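Local coordinates for protein putative Type I topoisomerase (Deinococcus radiodurans, PDB 3M4A) that binds duplex DNA and, as a type IB topoisomerase, probably breaks and rejoins one DNA strand without ATP to change DNA topology, at residues A[60-66]-A[77-83]; A[147-151]-A[171-175]; A[118-123]-A[191-195]; A[267-271]-A[284-288]. All coordinates share one frame. Where two conformers were deposited one is given. Numbering follows the deposited sequence.

Contact 1: residues A[60-66]-A[77-83]; sequences AENELQA and YRYHPDF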
# COMPACT_ATOMS: atom_id res chain seq x y z
N ALA A 60 -14.40 -2.29 -20.29
CA ALA A 60 -13.98 -0.89 -20.43
C ALA A 60 -13.56 -0.24 -19.11
O ALA A 60 -12.93 0.82 -19.12
CB ALA A 60 -15.09 -0.06 -21.08
N GLU A 61 -13.90 -0.87 -17.98
CA GLU A 61 -13.71 -0.26 -16.66
C GLU A 61 -12.37 -0.60 -16.00
O GLU A 61 -11.81 0.25 -15.29
CB GLU A 61 -14.86 -0.64 -15.72
CG GLU A 61 -16.13 0.20 -15.92
CD GLU A 61 -16.77 -0.01 -17.29
OE1 GLU A 61 -16.61 -1.11 -17.87
OE2 GLU A 61 -17.44 0.92 -17.79
N ASN A 62 -11.86 -1.81 -16.21
CA ASN A 62 -10.60 -2.26 -15.59
C ASN A 62 -9.46 -1.25 -15.65
O ASN A 62 -9.13 -0.74 -16.72
CB ASN A 62 -10.12 -3.57 -16.24
CG ASN A 62 -10.83 -4.79 -15.70
OD1 ASN A 62 -10.92 -4.98 -14.48
ND2 ASN A 62 -11.31 -5.65 -16.59
N GLU A 63 -8.85 -0.98 -14.49
CA GLU A 63 -7.73 -0.03 -14.40
C GLU A 63 -6.49 -0.48 -15.19
O GLU A 63 -5.71 0.36 -15.64
CB GLU A 63 -7.35 0.24 -12.93
CG GLU A 63 -6.84 -0.98 -12.13
CD GLU A 63 -7.94 -1.74 -11.40
OE1 GLU A 63 -9.12 -1.57 -11.75
OE2 GLU A 63 -7.62 -2.52 -10.48
N LEU A 64 -6.31 -1.80 -15.33
CA LEU A 64 -5.27 -2.35 -16.21
C LEU A 64 -5.92 -2.84 -17.51
O LEU A 64 -6.59 -3.87 -17.52
CB LEU A 64 -4.52 -3.50 -15.52
CG LEU A 64 -3.39 -4.14 -16.35
CD1 LEU A 64 -2.45 -3.08 -16.93
CD2 LEU A 64 -2.62 -5.16 -15.52
N GLN A 65 -5.70 -2.08 -18.58
CA GLN A 65 -6.37 -2.32 -19.86
C GLN A 65 -5.65 -3.33 -20.76
O GLN A 65 -6.29 -4.06 -21.50
CB GLN A 65 -6.60 -1.00 -20.59
CG GLN A 65 -7.77 -0.21 -20.03
CD GLN A 65 -9.11 -0.78 -20.47
OE1 GLN A 65 -9.39 -0.83 -21.66
NE2 GLN A 65 -9.92 -1.22 -19.51
N ALA A 66 -4.31 -3.36 -20.69
CA ALA A 66 -3.54 -4.37 -21.42
C ALA A 66 -2.13 -4.57 -20.85
O ALA A 66 -1.55 -3.64 -20.28
CB ALA A 66 -3.46 -4.01 -22.90
N TYR A 77 2.74 -2.21 -19.93
CA TYR A 77 1.32 -2.07 -19.58
C TYR A 77 0.66 -0.86 -20.22
O TYR A 77 1.31 0.16 -20.47
CB TYR A 77 1.17 -1.94 -18.05
CG TYR A 77 1.87 -3.02 -17.27
CD1 TYR A 77 1.25 -4.24 -17.02
CD2 TYR A 77 3.16 -2.82 -16.78
CE1 TYR A 77 1.89 -5.24 -16.29
CE2 TYR A 77 3.82 -3.81 -16.05
CZ TYR A 77 3.18 -5.02 -15.82
OH TYR A 77 3.82 -6.01 -15.10
N ARG A 78 -0.64 -0.97 -20.46
CA ARG A 78 -1.48 0.18 -20.80
C ARG A 78 -2.66 0.26 -19.84
O ARG A 78 -3.30 -0.74 -19.54
CB ARG A 78 -1.97 0.09 -22.26
CG ARG A 78 -0.85 0.24 -23.30
CD ARG A 78 -0.15 1.59 -23.18
NE ARG A 78 0.80 1.85 -24.27
CZ ARG A 78 2.02 1.32 -24.37
NH1 ARG A 78 2.49 0.47 -23.46
NH2 ARG A 78 2.79 1.65 -25.40
N TYR A 79 -2.94 1.47 -19.36
CA TYR A 79 -3.86 1.67 -18.26
C TYR A 79 -5.12 2.44 -18.66
O TYR A 79 -5.17 3.08 -19.71
CB TYR A 79 -3.16 2.46 -17.16
CG TYR A 79 -1.94 1.79 -16.57
CD1 TYR A 79 -2.01 0.50 -16.05
CD2 TYR A 79 -0.72 2.46 -16.49
CE1 TYR A 79 -0.89 -0.11 -15.49
CE2 TYR A 79 0.40 1.86 -15.93
CZ TYR A 79 0.31 0.58 -15.43
OH TYR A 79 1.43 -0.01 -14.88
N HIS A 80 -6.14 2.36 -17.81
CA HIS A 80 -7.34 3.17 -17.95
C HIS A 80 -6.96 4.61 -17.60
O HIS A 80 -6.31 4.84 -16.59
CB HIS A 80 -8.41 2.65 -16.99
CG HIS A 80 -9.78 3.20 -17.23
ND1 HIS A 80 -10.07 4.55 -17.12
CD2 HIS A 80 -10.94 2.59 -17.55
CE1 HIS A 80 -11.35 4.73 -17.38
NE2 HIS A 80 -11.90 3.56 -17.64
N PRO A 81 -7.37 5.59 -18.44
CA PRO A 81 -6.94 6.98 -18.24
C PRO A 81 -7.40 7.63 -16.93
O PRO A 81 -6.73 8.52 -16.41
CB PRO A 81 -7.53 7.72 -19.45
CG PRO A 81 -8.65 6.85 -19.91
CD PRO A 81 -8.24 5.45 -19.63
N ASP A 82 -8.54 7.19 -16.40
CA ASP A 82 -9.06 7.71 -15.12
C ASP A 82 -8.14 7.40 -13.93
O ASP A 82 -8.26 8.03 -12.88
CB ASP A 82 -10.47 7.17 -14.85
CG ASP A 82 -11.54 7.87 -15.67
OD1 ASP A 82 -11.22 8.89 -16.33
OD2 ASP A 82 -12.70 7.40 -15.65
N PHE A 83 -7.24 6.43 -14.10
CA PHE A 83 -6.31 6.04 -13.04
C PHE A 83 -4.89 6.59 -13.24
O PHE A 83 -4.03 6.40 -12.37
CB PHE A 83 -6.31 4.52 -12.89
CG PHE A 83 -7.60 3.98 -12.35
CD1 PHE A 83 -8.67 3.74 -13.19
CD2 PHE A 83 -7.75 3.77 -10.98
CE1 PHE A 83 -9.88 3.27 -12.69
CE2 PHE A 83 -8.95 3.30 -10.47
CZ PHE A 83 -10.02 3.05 -11.32
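Glu63 lays its CB over the face of the Phe83 ring, 3.8 Å from the ring centroid and 12° off the normal, a CH-pi contact; its carboxylate forms a salt bridge with Arg97. The contact lies in the hairpin of strands 64-69 and 75-79, part of the N-terminal three-stranded antiparallel sheet, and contains a classic beta bulge: Gln65 and Ala66 both face Arg78. Arg78 O accepts from Gln65 N (2.9 Å) and Ala66 N (3.0 Å), while Arg78 N donates to Ala66 O (2.8 Å). Next to the bulge Leu64 and Tyr79 form a non-hydrogen-bonded pair, with Leu64 CD1 3.7 Å from Tyr79 CE1 and 3.9 Å from Tyr77 CD1; helix 4-8 touches Leu64 through Arg4 and Leu8. The turn 60-63 wraps the His80 ring, whose CD2 lies 3.1 Å from Ala60 O. Gln65 NE2 donates to Asn62 O at 2.9 Å and also to Asp59 O; just beyond the strand ends, His80 N donates to Glu63 O at 3.0 Å, almost linearly.

Contact 2: residues A[147-151]-A[171-175]; sequences HKTYG and FKGKH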
# COMPACT_ATOMS: atom_id res chain seq x y z
N HIS A 147 19.37 15.63 1.77
CA HIS A 147 18.57 16.12 2.89
C HIS A 147 18.91 15.44 4.23
O HIS A 147 18.50 15.95 5.28
CB HIS A 147 17.08 15.95 2.60
CG HIS A 147 16.59 16.80 1.48
ND1 HIS A 147 16.01 18.04 1.68
CD2 HIS A 147 16.60 16.61 0.13
CE1 HIS A 147 15.67 18.56 0.51
NE2 HIS A 147 16.02 17.71 -0.44
N LYS A 148 19.62 14.32 4.18
CA LYS A 148 19.98 13.55 5.37
C LYS A 148 18.72 13.15 6.14
O LYS A 148 18.67 13.20 7.38
CB LYS A 148 20.97 14.33 6.26
CG LYS A 148 22.10 14.99 5.49
CD LYS A 148 22.90 13.98 4.69
CE LYS A 148 24.21 14.57 4.16
NZ LYS A 148 23.99 15.71 3.24
N THR A 149 17.68 12.81 5.39
CA THR A 149 16.46 12.23 5.94
C THR A 149 16.15 10.95 5.15
O THR A 149 16.68 10.74 4.05
CB THR A 149 15.28 13.20 5.89
OG1 THR A 149 15.02 13.54 4.53
CG2 THR A 149 15.58 14.48 6.70
N TYR A 150 15.29 10.10 5.73
CA TYR A 150 15.14 8.73 5.26
C TYR A 150 13.71 8.34 4.95
O TYR A 150 12.77 8.96 5.44
CB TYR A 150 15.72 7.78 6.30
CG TYR A 150 17.14 8.10 6.66
CD1 TYR A 150 17.44 8.86 7.78
CD2 TYR A 150 18.18 7.67 5.85
CE1 TYR A 150 18.75 9.16 8.11
CE2 TYR A 150 19.50 7.96 6.17
CZ TYR A 150 19.77 8.71 7.29
OH TYR A 150 21.10 8.98 7.60
N GLY A 151 13.59 7.33 4.08
CA GLY A 151 12.34 6.68 3.75
C GLY A 151 12.63 5.20 3.72
O GLY A 151 13.73 4.79 4.01
N PHE A 171 13.36 6.78 12.99
CA PHE A 171 14.23 7.43 12.02
C PHE A 171 13.78 8.86 11.75
O PHE A 171 12.63 9.21 11.99
CB PHE A 171 14.29 6.64 10.71
CG PHE A 171 12.98 6.51 10.00
CD1 PHE A 171 12.65 7.35 8.94
CD2 PHE A 171 12.08 5.51 10.36
CE1 PHE A 171 11.44 7.24 8.29
CE2 PHE A 171 10.86 5.39 9.71
CZ PHE A 171 10.54 6.25 8.67
N LYS A 172 14.71 9.67 11.25
CA LYS A 172 14.40 11.02 10.77
C LYS A 172 13.78 10.90 9.39
O LYS A 172 14.45 10.49 8.44
CB LYS A 172 15.66 11.89 10.71
CG LYS A 172 15.40 13.33 10.25
CD LYS A 172 16.67 14.18 10.18
CE LYS A 172 17.41 14.24 11.51
NZ LYS A 172 18.10 15.54 11.75
N GLY A 173 12.49 11.23 9.28
CA GLY A 173 11.80 11.15 8.00
C GLY A 173 11.76 12.49 7.27
O GLY A 173 12.46 13.44 7.65
N LYS A 174 10.93 12.55 6.24
CA LYS A 174 10.83 13.74 5.39
C LYS A 174 10.56 15.00 6.20
O LYS A 174 9.75 15.00 7.14
CB LYS A 174 9.76 13.57 4.31
CG LYS A 174 9.96 14.51 3.11
CD LYS A 174 8.93 14.27 2.03
CE LYS A 174 9.20 15.15 0.82
NZ LYS A 174 7.97 15.28 -0.03
N HIS A 175 11.25 16.07 5.81
CA HIS A 175 11.25 17.37 6.51
C HIS A 175 11.82 17.37 7.93
O HIS A 175 11.62 18.33 8.69
CB HIS A 175 9.85 18.00 6.49
CG HIS A 175 9.27 18.12 5.13
ND1 HIS A 175 9.82 18.92 4.15
CD2 HIS A 175 8.19 17.53 4.57
CE1 HIS A 175 9.10 18.82 3.05
NE2 HIS A 175 8.10 17.99 3.28
O HOH W 1 13.64 16.05 4.17
O HOH W 2 10.11 9.73 5.23
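Phe171, near the end of strand 166-172, turns its ring so that the edge meets the backbone of the other segment: CE1 lies 3.6 Å from Tyr150 O, and CD1 packs 4.1 Å from Tyr150 CB. Leu155 and His159 also touch this ring. Lys172 follows with the one direct hydrogen bond between the segments, its O accepting from Tyr150 N at 2.9 Å. The aliphatic part of its side chain runs beside residues 148-149, CD coming 3.6 Å from Lys148 O and 3.7 Å from Thr149 CG2. This hydrogen bond ties the end of the middle strand of the three-stranded antiparallel sheet 160-163, 166-172 and 178-183 to the loop that leaves helix 141-147, within the catalytic-core family region. Lys148, the first residue past the helix, turns the chain out of it with positive phi, and Thr149 and Tyr150 then run extended. At Gly173 the backbone draws close enough for a CA-H...O contact, Gly173 CA to Tyr150 O at 3.5 Å, while Gly173 O sits 3.3 Å from Thr149 CB. Beyond it the segments separate and water bridges them. One water donates to Tyr150 O (2.8 Å) and accepts from Lys174 N (3.1 Å), whereas the Lys174 side chain touches Tyr143. At His175 a second water accepts from the backbone N at 2.9 Å and hydrogen-bonds Thr149 OG1, also at 2.9 Å.

Contact 3: residues A[118-123]-A[191-195]; sequences LPPRKV and NMQKL. With nucleotides of chain B.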
# COMPACT_ATOMS: atom_id res chain seq x y z
N LEU A 118 17.22 -14.63 0.71
CA LEU A 118 16.78 -13.24 0.56
C LEU A 118 16.96 -12.75 -0.89
O LEU A 118 17.71 -11.79 -1.14
CB LEU A 118 17.52 -12.33 1.56
CG LEU A 118 17.16 -12.49 3.05
CD1 LEU A 118 18.09 -11.68 3.97
CD2 LEU A 118 15.71 -12.13 3.31
N PRO A 119 16.25 -13.39 -1.85
CA PRO A 119 16.34 -12.94 -3.24
C PRO A 119 15.60 -11.63 -3.46
O PRO A 119 14.81 -11.22 -2.60
CB PRO A 119 15.66 -14.07 -4.02
CG PRO A 119 14.63 -14.60 -3.03
CD PRO A 119 15.34 -14.54 -1.70
N PRO A 120 15.84 -10.96 -4.59
CA PRO A 120 15.30 -9.61 -4.80
C PRO A 120 13.79 -9.48 -4.60
O PRO A 120 13.35 -8.58 -3.88
CB PRO A 120 15.70 -9.31 -6.25
CG PRO A 120 16.94 -10.09 -6.42
CD PRO A 120 16.68 -11.38 -5.73
N ARG A 121 13.01 -10.38 -5.19
CA ARG A 121 11.56 -10.27 -5.11
C ARG A 121 11.06 -10.53 -3.68
O ARG A 121 10.03 -9.99 -3.29
CB ARG A 121 10.87 -11.21 -6.09
CG ARG A 121 11.12 -10.81 -7.53
CD ARG A 121 10.46 -11.77 -8.50
NE ARG A 121 9.00 -11.72 -8.42
CZ ARG A 121 8.21 -10.91 -9.11
NH1 ARG A 121 8.68 -10.05 -10.01
NH2 ARG A 121 6.90 -10.97 -8.91
N LYS A 122 11.76 -11.36 -2.92
CA LYS A 122 11.36 -11.58 -1.51
C LYS A 122 11.60 -10.31 -0.66
O LYS A 122 10.72 -9.87 0.13
CB LYS A 122 12.08 -12.79 -0.91
CG LYS A 122 11.74 -12.99 0.56
CD LYS A 122 11.99 -14.40 1.06
CE LYS A 122 11.44 -14.57 2.47
NZ LYS A 122 11.43 -16.00 2.89
N VAL A 123 12.76 -9.69 -0.83
CA VAL A 123 13.05 -8.44 -0.11
C VAL A 123 12.07 -7.34 -0.54
O VAL A 123 11.56 -6.60 0.31
CB VAL A 123 14.52 -7.99 -0.26
CG1 VAL A 123 14.78 -6.74 0.57
CG2 VAL A 123 15.46 -9.10 0.23
N ASN A 191 12.09 -12.20 9.08
CA ASN A 191 12.93 -11.80 7.96
C ASN A 191 13.71 -10.52 8.25
O ASN A 191 14.80 -10.34 7.72
CB ASN A 191 12.13 -11.69 6.70
CG ASN A 191 11.83 -13.05 6.10
OD1 ASN A 191 12.70 -13.66 5.47
ND2 ASN A 191 10.61 -13.53 6.30
N MET A 192 13.18 -9.66 9.11
CA MET A 192 13.95 -8.49 9.54
C MET A 192 15.21 -8.95 10.29
O MET A 192 16.29 -8.37 10.14
CB MET A 192 13.10 -7.56 10.41
CG MET A 192 13.74 -6.23 10.72
SD MET A 192 14.15 -5.31 9.23
CE MET A 192 12.53 -4.73 8.73
N GLN A 193 15.07 -10.00 11.11
CA GLN A 193 16.24 -10.56 11.80
C GLN A 193 17.29 -11.03 10.79
O GLN A 193 18.47 -10.78 10.97
CB GLN A 193 15.84 -11.72 12.72
CG GLN A 193 15.00 -11.31 13.92
CD GLN A 193 15.79 -10.91 15.17
OE1 GLN A 193 16.98 -10.58 15.11
NE2 GLN A 193 15.10 -10.90 16.31
N LYS A 194 16.85 -11.70 9.74
CA LYS A 194 17.75 -12.16 8.66
C LYS A 194 18.42 -11.00 7.94
O LYS A 194 19.62 -11.06 7.65
CB LYS A 194 16.99 -13.01 7.64
CG LYS A 194 16.39 -14.30 8.16
CD LYS A 194 15.58 -14.99 7.04
CE LYS A 194 14.47 -15.87 7.59
NZ LYS A 194 13.48 -16.23 6.52
N LEU A 195 17.68 -9.93 7.65
CA LEU A 195 18.29 -8.74 7.05
C LEU A 195 19.36 -8.13 7.95
O LEU A 195 20.43 -7.74 7.50
CB LEU A 195 17.22 -7.68 6.69
CG LEU A 195 16.32 -8.00 5.49
CD1 LEU A 195 15.12 -7.08 5.44
CD2 LEU A 195 17.10 -7.87 4.18
P DG B 9 9.18 -17.20 5.86
OP1 DG B 9 10.14 -16.23 5.24
OP2 DG B 9 9.14 -17.36 7.33
O5' DG B 9 7.69 -16.90 5.38
C5' DG B 9 7.39 -16.72 4.02
C4' DG B 9 5.92 -17.01 3.75
O4' DG B 9 5.56 -18.39 3.98
C3' DG B 9 4.96 -16.25 4.66
O3' DG B 9 3.86 -15.83 3.89
C2' DG B 9 4.66 -17.23 5.81
C1' DG B 9 4.62 -18.55 5.07
N9 DG B 9 5.12 -19.73 5.75
C8 DG B 9 6.25 -19.82 6.51
N7 DG B 9 6.53 -21.02 6.93
C5 DG B 9 5.52 -21.79 6.41
C6 DG B 9 5.28 -23.17 6.53
O6 DG B 9 5.93 -24.04 7.11
N1 DG B 9 4.13 -23.53 5.85
C2 DG B 9 3.32 -22.68 5.14
N2 DG B 9 2.24 -23.20 4.53
N3 DG B 9 3.55 -21.39 5.01
C4 DG B 9 4.64 -21.02 5.70
O HOH W 3 14.11 -16.78 3.72
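Leu118, just before helix 120-134, points into the gap facing helix 186-196, and its CD1 meets Leu195 CD2 at 3.9 Å and Lys194 CB at 4.1 Å. The end of the Leu195 side chain comes nearer to Leu118, and Val123 CG1 lies 4.4 Å from Leu195 CD2; Phe204 and Ile217 touch Leu195 and Val123 respectively. Pro119 occupies the N-cap position of helix 120-134, and Val123 N donates to Pro119 O at 3.1 Å. Beside this apolar patch, the two helices of the catalytic-core region present polar groups to DNA. Lys122 NZ and Asn191 ND2 donate to the same phosphate oxygen, OP1 of DG9 of chain B, at 2.7 and 2.9 Å. Lys122 CE also approaches Asn191 OD1 to 3.4 Å, and that oxygen accepts from Lys194 NZ at 2.9 Å. The two ammonium groups, Lys122 NZ and Lys194 NZ, lie 4.2 Å apart and share a water that accepts from each at 2.9 Å.

Contact 4: residues A[267-271]-A[284-288]; sequences LVDCV and VTRGS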
# COMPACT_ATOMS: atom_id res chain seq x y z
N LEU A 267 -12.88 14.31 15.53
CA LEU A 267 -12.26 14.38 14.21
C LEU A 267 -10.93 15.14 14.25
O LEU A 267 -9.98 14.73 13.59
CB LEU A 267 -13.21 15.02 13.19
CG LEU A 267 -14.47 14.24 12.84
CD1 LEU A 267 -15.25 14.97 11.76
CD2 LEU A 267 -14.15 12.81 12.39
N VAL A 268 -10.86 16.22 15.02
CA VAL A 268 -9.58 16.95 15.20
C VAL A 268 -8.51 16.03 15.78
O VAL A 268 -7.40 15.96 15.24
CB VAL A 268 -9.75 18.21 16.11
CG1 VAL A 268 -8.39 18.80 16.50
CG2 VAL A 268 -10.61 19.23 15.40
N ASP A 269 -8.84 15.30 16.85
CA ASP A 269 -7.90 14.36 17.47
C ASP A 269 -7.45 13.27 16.49
O ASP A 269 -6.28 12.88 16.46
CB ASP A 269 -8.52 13.69 18.69
CG ASP A 269 -8.66 14.62 19.88
OD1 ASP A 269 -7.92 15.63 19.96
OD2 ASP A 269 -9.49 14.31 20.75
N CYS A 270 -8.41 12.78 15.70
CA CYS A 270 -8.14 11.76 14.69
C CYS A 270 -7.13 12.24 13.65
O CYS A 270 -6.15 11.55 13.39
CB CYS A 270 -9.46 11.35 14.03
SG CYS A 270 -9.33 10.19 12.65
N VAL A 271 -7.37 13.43 13.09
CA VAL A 271 -6.47 14.00 12.10
C VAL A 271 -5.06 14.15 12.65
O VAL A 271 -4.10 13.85 11.96
CB VAL A 271 -6.99 15.35 11.54
CG1 VAL A 271 -5.94 16.03 10.65
CG2 VAL A 271 -8.28 15.13 10.76
N VAL A 284 -2.35 18.90 5.78
CA VAL A 284 -2.04 18.07 4.61
C VAL A 284 -2.73 16.71 4.75
O VAL A 284 -3.18 16.13 3.77
CB VAL A 284 -0.53 17.92 4.42
CG1 VAL A 284 -0.20 16.84 3.39
CG2 VAL A 284 0.08 19.25 4.00
N THR A 285 -2.80 16.21 5.98
CA THR A 285 -3.41 14.90 6.25
C THR A 285 -4.92 14.94 5.94
O THR A 285 -5.44 14.08 5.22
CB THR A 285 -3.14 14.45 7.69
OG1 THR A 285 -1.72 14.36 7.91
CG2 THR A 285 -3.81 13.12 8.00
N ARG A 286 -5.59 15.96 6.46
CA ARG A 286 -7.03 16.14 6.21
C ARG A 286 -7.29 16.42 4.73
O ARG A 286 -8.25 15.90 4.15
CB ARG A 286 -7.60 17.26 7.09
CG ARG A 286 -9.15 17.25 7.23
CD ARG A 286 -9.62 18.00 8.49
NE ARG A 286 -11.02 17.71 8.80
CZ ARG A 286 -11.59 17.87 9.99
NH1 ARG A 286 -10.90 18.31 11.04
NH2 ARG A 286 -12.88 17.58 10.14
N GLY A 287 -6.44 17.24 4.12
CA GLY A 287 -6.63 17.65 2.72
C GLY A 287 -6.34 16.61 1.65
O GLY A 287 -7.01 16.60 0.61
N SER A 288 -5.35 15.75 1.87
CA SER A 288 -4.83 14.86 0.83
C SER A 288 -4.83 13.36 1.16
O SER A 288 -4.69 12.54 0.25
CB SER A 288 -3.40 15.26 0.48
OG SER A 288 -3.36 16.55 -0.11
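This is a side-chain contact between two steeply angled helices, 260-278 and 282-289, on the part of the chain about 28 Å, nearest atom, from the bound DNA. The short segment axes come no closer than 10.7 Å and their directions differ by 100°, so the helices meet at one place, near Val271 and Arg286. Arg286 contributes most: its extended arm reaches across 267-271, with CD 3.9 Å from Val271 CG2, NH2 3.9 Å from Leu267 CD1 and NH1 4.5 Å from Val268 CG2. The two are consecutive helices of the helical catalytic-core region, joined by the short connection 279-281. Phe295 of helix 292-299 packs on Leu267, Val271 and Arg286 alike, while Leu251 of helix 235-254 touches Leu267. Nearer the connection Val271 points at the second helix, its O 4.0 Å from Thr285 CG2 and its CG1 4.4 Å from Thr285 CB. The Thr285 hydroxyl OG1 is bonded to the backbone O of Thr281.

How the contacts relate
Contact 1 comes first along the chain and lies in the N-terminal three-stranded sheet. Contacts 2, 3 and 4 all lie within the catalytic-core family region. Contact 2 is nested inside the long loop closed by contact 3, and contact 4 follows both. Met192, on helix 186-196 of contact 3, packs on strands 160-163 and 166-172, the latter carrying residues of contact 2, although these contacts' centres lie about 23 Å apart. Contacts 3 and 4 lie on opposite sides of the chain's centre, about 35 Å between centres. Contact 3 binds the DNA backbone directly, whereas the nearest atoms of contacts 1, 2 and 4 lie about 14, 21 and 28 Å from the DNA.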